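Local coordinates for protein transcriptional activator ToxR (PDB 6UTC) that activates transcription as a membrane-spanning regulator whose periplasmic domain, the part modelled here, probably senses bile salts and interacts with ToxS, at residues 50-64 with 75-88. Residues are numbered along the deposited sequence; the frame is centred on the assembly and turned at random.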
loop_
_atom_site.group_PDB
_atom_site.type_symbol
_atom_site.label_atom_id
_atom_site.label_comp_id
_atom_site.label_asym_id
_atom_site.label_seq_id
_atom_site.Cartn_x
_atom_site.Cartn_y
_atom_site.Cartn_z
ATOM N N TYR A 50 1.382 8.597 1.790
ATOM C CA TYR A 50 2.281 7.968 2.746
ATOM C C TYR A 50 3.696 8.468 2.552
ATOM O O TYR A 50 4.430 8.680 3.527
ATOM C CB TYR A 50 2.210 6.460 2.570
ATOM C CG TYR A 50 2.863 5.673 3.681
ATOM C CD1 TYR A 50 2.172 5.394 4.847
ATOM C CD2 TYR A 50 4.154 5.192 3.554
ATOM C CE1 TYR A 50 2.747 4.666 5.870
ATOM C CE2 TYR A 50 4.743 4.454 4.577
ATOM C CZ TYR A 50 4.024 4.196 5.727
ATOM O OH TYR A 50 4.578 3.461 6.758
ATOM N N ALA A 51 4.082 8.696 1.302
ATOM C CA ALA A 51 5.391 9.272 1.027
ATOM C C ALA A 51 5.585 10.634 1.689
ATOM O O ALA A 51 6.724 11.006 1.987
ATOM C CB ALA A 51 5.595 9.358 -0.482
ATOM N N GLU A 52 4.505 11.369 1.967
ATOM C CA GLU A 52 4.657 12.705 2.541
ATOM C C GLU A 52 5.205 12.667 3.961
ATOM O O GLU A 52 5.837 13.632 4.402
ATOM C CB GLU A 52 3.331 13.456 2.505
ATOM C CG GLU A 52 2.904 13.839 1.108
ATOM C CD GLU A 52 1.663 14.699 1.092
ATOM O OE1 GLU A 52 1.224 15.068 -0.017
ATOM O OE2 GLU A 52 1.128 15.001 2.181
ATOM N N THR A 53 4.968 11.585 4.695
ATOM C CA THR A 53 5.513 11.436 6.036
ATOM C C THR A 53 6.588 10.360 6.118
ATOM O O THR A 53 6.995 9.996 7.229
ATOM C CB THR A 53 4.389 11.147 7.025
ATOM O OG1 THR A 53 3.492 10.190 6.442
ATOM C CG2 THR A 53 3.627 12.424 7.347
ATOM N N HIS A 54 7.063 9.845 4.976
ATOM C CA HIS A 54 8.071 8.776 4.965
ATOM C C HIS A 54 8.978 8.986 3.750
ATOM O O HIS A 54 8.701 8.480 2.663
ATOM C CB HIS A 54 7.407 7.406 4.912
ATOM C CG HIS A 54 6.430 7.154 6.014
ATOM N ND1 HIS A 54 5.115 7.559 5.945
ATOM C CD2 HIS A 54 6.563 6.515 7.201
ATOM C CE1 HIS A 54 4.486 7.198 7.049
ATOM N NE2 HIS A 54 5.341 6.558 7.827
ATOM N N THR A 55 10.077 9.717 3.947
ATOM C CA THR A 55 10.970 10.059 2.848
ATOM C C THR A 55 12.375 9.524 3.088
ATOM O O THR A 55 12.758 9.187 4.213
ATOM C CB THR A 55 11.063 11.581 2.622
ATOM O OG1 THR A 55 11.587 12.213 3.797
ATOM C CG2 THR A 55 9.705 12.170 2.295
ATOM N N GLY A 56 13.143 9.464 2.004
ATOM C CA GLY A 56 14.545 9.093 2.111
ATOM C C GLY A 56 14.684 7.652 2.551
ATOM O O GLY A 56 14.012 6.754 2.032
ATOM N N ASP A 57 15.558 7.425 3.536
ATOM C CA ASP A 57 15.741 6.079 4.071
ATOM C C ASP A 57 14.454 5.521 4.659
ATOM O O ASP A 57 14.297 4.298 4.737
ATOM C CB ASP A 57 16.828 6.079 5.144
ATOM C CG ASP A 57 18.199 6.378 4.581
ATOM O OD1 ASP A 57 18.416 6.111 3.381
ATOM O OD2 ASP A 57 19.058 6.873 5.342
ATOM N N SER A 58 13.535 6.384 5.081
ATOM C CA SER A 58 12.273 5.948 5.665
ATOM C C SER A 58 11.186 5.666 4.635
ATOM O O SER A 58 10.078 5.291 5.024
ATOM C CB SER A 58 11.773 6.969 6.690
ATOM O OG SER A 58 12.569 6.931 7.860
ATOM N N ALA A 59 11.459 5.844 3.349
ATOM C CA ALA A 59 10.460 5.505 2.345
ATOM C C ALA A 59 10.199 4.003 2.399
ATOM O O ALA A 59 11.131 3.217 2.599
ATOM C CB ALA A 59 10.951 5.874 0.949
ATOM N N PRO A 60 8.952 3.565 2.251
ATOM C CA PRO A 60 8.698 2.127 2.278
ATOM C C PRO A 60 9.294 1.485 1.043
ATOM O O PRO A 60 9.376 2.097 -0.027
ATOM C CB PRO A 60 7.168 2.042 2.260
ATOM C CG PRO A 60 6.758 3.276 1.526
ATOM C CD PRO A 60 7.722 4.334 1.992
ATOM N N VAL A 61 9.743 0.241 1.216
ATOM C CA VAL A 61 10.231 -0.566 0.103
ATOM C C VAL A 61 9.059 -1.078 -0.719
ATOM O O VAL A 61 9.072 -1.055 -1.958
ATOM C CB VAL A 61 11.079 -1.737 0.643
ATOM C CG1 VAL A 61 11.560 -2.625 -0.502
ATOM C CG2 VAL A 61 12.252 -1.237 1.489
ATOM N N LYS A 62 8.022 -1.540 -0.041
ATOM C CA LYS A 62 6.924 -2.195 -0.713
ATOM C C LYS A 62 5.675 -1.988 0.104
ATOM O O LYS A 62 5.721 -1.623 1.284
ATOM C CB LYS A 62 7.196 -3.685 -0.924
ATOM C CG LYS A 62 7.541 -4.438 0.315
ATOM C CD LYS A 62 8.295 -5.709 -0.071
ATOM C CE LYS A 62 8.867 -6.421 1.136
ATOM N NZ LYS A 62 9.705 -7.571 0.692
ATOM N N VAL A 63 4.554 -2.203 -0.561
ATOM C CA VAL A 63 3.248 -2.219 0.073
ATOM C C VAL A 63 2.523 -3.454 -0.435
ATOM O O VAL A 63 2.473 -3.701 -1.651
ATOM C CB VAL A 63 2.450 -0.911 -0.133
ATOM C CG1 VAL A 63 2.145 -0.642 -1.581
ATOM C CG2 VAL A 63 1.176 -0.917 0.707
ATOM N N ILE A 64 2.042 -4.271 0.489
ATOM C CA ILE A 64 1.331 -5.496 0.152
ATOM C C ILE A 64 -0.152 -5.186 0.215
ATOM O O ILE A 64 -0.668 -4.791 1.270
ATOM C CB ILE A 64 1.665 -6.641 1.118
ATOM C CG1 ILE A 64 3.171 -6.720 1.387
ATOM C CG2 ILE A 64 1.064 -7.967 0.600
ATOM C CD1 ILE A 64 3.999 -6.961 0.194
ATOM N N LEU A 75 -3.632 -2.549 3.193
ATOM C CA LEU A 75 -2.315 -2.198 2.670
ATOM C C LEU A 75 -1.295 -2.319 3.791
ATOM O O LEU A 75 -1.444 -1.683 4.840
ATOM C CB LEU A 75 -2.306 -0.768 2.132
ATOM C CG LEU A 75 -3.170 -0.534 0.899
ATOM C CD1 LEU A 75 -3.244 0.949 0.557
ATOM C CD2 LEU A 75 -2.646 -1.322 -0.286
ATOM N N ASN A 76 -0.270 -3.123 3.573
ATOM C CA ASN A 76 0.796 -3.312 4.549
ATOM C C ASN A 76 2.062 -2.668 3.997
ATOM O O ASN A 76 2.658 -3.179 3.039
ATOM C CB ASN A 76 0.989 -4.797 4.843
ATOM C CG ASN A 76 0.096 -5.277 5.977
ATOM O OD1 ASN A 76 0.368 -4.997 7.145
ATOM N ND2 ASN A 76 -0.978 -5.953 5.644
ATOM N N TYR A 77 2.449 -1.543 4.587
ATOM C CA TYR A 77 3.663 -0.839 4.194
ATOM C C TYR A 77 4.855 -1.441 4.914
ATOM O O TYR A 77 4.864 -1.518 6.151
ATOM C CB TYR A 77 3.535 0.634 4.558
ATOM C CG TYR A 77 2.682 1.413 3.591
ATOM C CD1 TYR A 77 3.236 1.953 2.447
ATOM C CD2 TYR A 77 1.327 1.591 3.816
ATOM C CE1 TYR A 77 2.470 2.665 1.545
ATOM C CE2 TYR A 77 0.546 2.306 2.915
ATOM C CZ TYR A 77 1.135 2.843 1.792
ATOM O OH TYR A 77 0.366 3.554 0.888
ATOM N N ILE A 78 5.847 -1.867 4.148
ATOM C CA ILE A 78 7.043 -2.499 4.680
ATOM C C ILE A 78 8.229 -1.593 4.398
ATOM O O ILE A 78 8.420 -1.132 3.262
ATOM C CB ILE A 78 7.240 -3.904 4.092
ATOM C CG1 ILE A 78 6.068 -4.802 4.506
ATOM C CG2 ILE A 78 8.571 -4.492 4.556
ATOM C CD1 ILE A 78 5.960 -6.101 3.734
ATOM N N HIS A 79 8.993 -1.312 5.438
ATOM C CA HIS A 79 10.171 -0.463 5.356
ATOM C C HIS A 79 11.440 -1.305 5.370
ATOM O O HIS A 79 11.418 -2.518 5.569
ATOM C CB HIS A 79 10.148 0.536 6.514
ATOM C CG HIS A 79 9.032 1.522 6.410
ATOM N ND1 HIS A 79 9.223 2.824 6.000
ATOM C CD2 HIS A 79 7.702 1.381 6.612
ATOM C CE1 HIS A 79 8.055 3.443 5.966
ATOM N NE2 HIS A 79 7.116 2.590 6.325
ATOM N N THR A 80 12.573 -0.640 5.147
ATOM C CA THR A 80 13.837 -1.313 5.387
ATOM C C THR A 80 13.908 -1.722 6.857
ATOM O O THR A 80 13.248 -1.136 7.720
ATOM C CB THR A 80 15.010 -0.384 5.055
ATOM O OG1 THR A 80 14.984 0.740 5.934
ATOM C CG2 THR A 80 14.949 0.091 3.601
ATOM N N LEU A 81 14.700 -2.755 7.141
ATOM C CA LEU A 81 14.786 -3.249 8.515
ATOM C C LEU A 81 15.147 -2.173 9.538
ATOM O O LEU A 81 14.509 -2.133 10.602
ATOM C CB LEU A 81 15.687 -4.490 8.595
ATOM C CG LEU A 81 15.028 -5.743 8.008
ATOM C CD1 LEU A 81 16.057 -6.841 7.811
ATOM C CD2 LEU A 81 13.880 -6.226 8.893
ATOM N N PRO A 82 16.107 -1.277 9.294
ATOM C CA PRO A 82 16.375 -0.226 10.289
ATOM C C PRO A 82 15.198 0.683 10.536
ATOM O O PRO A 82 15.170 1.375 11.562
ATOM C CB PRO A 82 17.551 0.554 9.685
ATOM C CG PRO A 82 18.145 -0.360 8.688
ATOM C CD PRO A 82 17.034 -1.199 8.153
ATOM N N HIS A 83 14.234 0.733 9.617
ATOM C CA HIS A 83 13.051 1.565 9.780
ATOM C C HIS A 83 11.789 0.733 9.954
ATOM O O HIS A 83 10.679 1.234 9.736
ATOM C CB HIS A 83 12.934 2.564 8.633
ATOM C CG HIS A 83 14.066 3.539 8.599
ATOM N ND1 HIS A 83 14.178 4.572 9.504
ATOM C CD2 HIS A 83 15.157 3.612 7.802
ATOM C CE1 HIS A 83 15.283 5.253 9.252
ATOM N NE2 HIS A 83 15.893 4.693 8.224
ATOM N N SER A 84 11.933 -0.517 10.380
ATOM C CA SER A 84 10.770 -1.384 10.505
ATOM C C SER A 84 9.821 -0.960 11.613
ATOM O O SER A 84 8.691 -1.458 11.648
ATOM C CB SER A 84 11.206 -2.835 10.693
ATOM O OG SER A 84 12.107 -2.967 11.780
ATOM N N ASN A 85 10.230 -0.063 12.516
ATOM C CA ASN A 85 9.258 0.473 13.459
ATOM C C ASN A 85 8.200 1.329 12.777
ATOM O O ASN A 85 7.174 1.638 13.398
ATOM C CB ASN A 85 9.931 1.222 14.616
ATOM C CG ASN A 85 10.630 2.484 14.175
ATOM O OD1 ASN A 85 11.062 2.611 13.033
ATOM N ND2 ASN A 85 10.767 3.429 15.096
ATOM N N GLU A 86 8.404 1.682 11.509
ATOM C CA GLU A 86 7.427 2.425 10.740
ATOM C C GLU A 86 6.492 1.526 9.946
ATOM O O GLU A 86 5.560 2.038 9.318
ATOM C CB GLU A 86 8.144 3.401 9.805
ATOM C CG GLU A 86 9.124 4.305 10.545
ATOM C CD GLU A 86 9.786 5.338 9.658
ATOM O OE1 GLU A 86 9.067 6.057 8.933
ATOM O OE2 GLU A 86 11.033 5.433 9.683
ATOM N N ASN A 87 6.692 0.210 9.970
ATOM C CA ASN A 87 5.791 -0.663 9.224
ATOM C C ASN A 87 4.374 -0.501 9.747
ATOM O O ASN A 87 4.146 -0.460 10.960
ATOM C CB ASN A 87 6.175 -2.125 9.420
ATOM C CG ASN A 87 7.494 -2.478 8.784
ATOM O OD1 ASN A 87 8.062 -1.692 8.036
ATOM N ND2 ASN A 87 7.982 -3.673 9.069
ATOM N N VAL A 88 3.406 -0.464 8.832
ATOM C CA VAL A 88 2.017 -0.303 9.238
ATOM C C VAL A 88 1.091 -1.110 8.349
ATOM O O VAL A 88 1.329 -1.283 7.145
ATOM C CB VAL A 88 1.542 1.161 9.254
ATOM C CG1 VAL A 88 2.216 1.937 10.346
ATOM C CG2 VAL A 88 1.773 1.793 7.911
HETATM O O HOH W 1 9.383 8.641 8.715
HETATM O O HOH W 2 4.391 4.534 9.599
HETATM O O HOH W 3 12.243 2.396 4.909
HETATM O O HOH W 4 -1.888 -6.668 2.858
#
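The rings of Tyr50, in the last turn of helix 40-52, and Tyr77, on strand 72-78, lie face to face, centroids 3.8 Å apart, the two side chains running in opposite directions. Their planes are 10° from parallel. Tyr50 reaches the sheet because its CG stands anti to the backbone N (chi1 -168°). Val63, beside Tyr77 in a non-hydrogen-bonded antiparallel pair, sets CG2 over the centre of the other face of Tyr77, 3.7 Å from the ring centroid, so this ring is clamped between a methyl and a phenol. Tyr77 also packs on Cys46, so the stack joins helix to sheet beside the Cys46-Cys103 disulfide. The far face of Tyr50 is covered in turn by the His54 ring, whose ND1 turns back to bond the carbonyl O of Tyr50.

At the phenol end, Tyr50 OH and His79 NE2 share a 2.7 Å hydrogen bond, rim to rim. Pro60 lies along one face of the His79 imidazole, a CH-pi contact through CB, and Glu86 CB covers the opposite face. His79 ND1 makes a weak, bent bond to Ser58 O. Farther out, Ser58 OG donates to the syn lone pair of Glu86 OE2 (2.8 Å), while OE1 comes to the edge of His54, 3.1 Å from CD2.

Opposite Ile78, Val61 and Lys62 form a classic beta bulge where the hairpin opens into loops; Val61 N reaches Ile78 O at 2.8 Å.

The buried His79, gripped at NE2, more loosely at ND1, and packed on both faces, should be restricted in ring rotation; the Glu86 carboxylate, weakly bonded by His83 ND1, may favour protonation of His54 or His83.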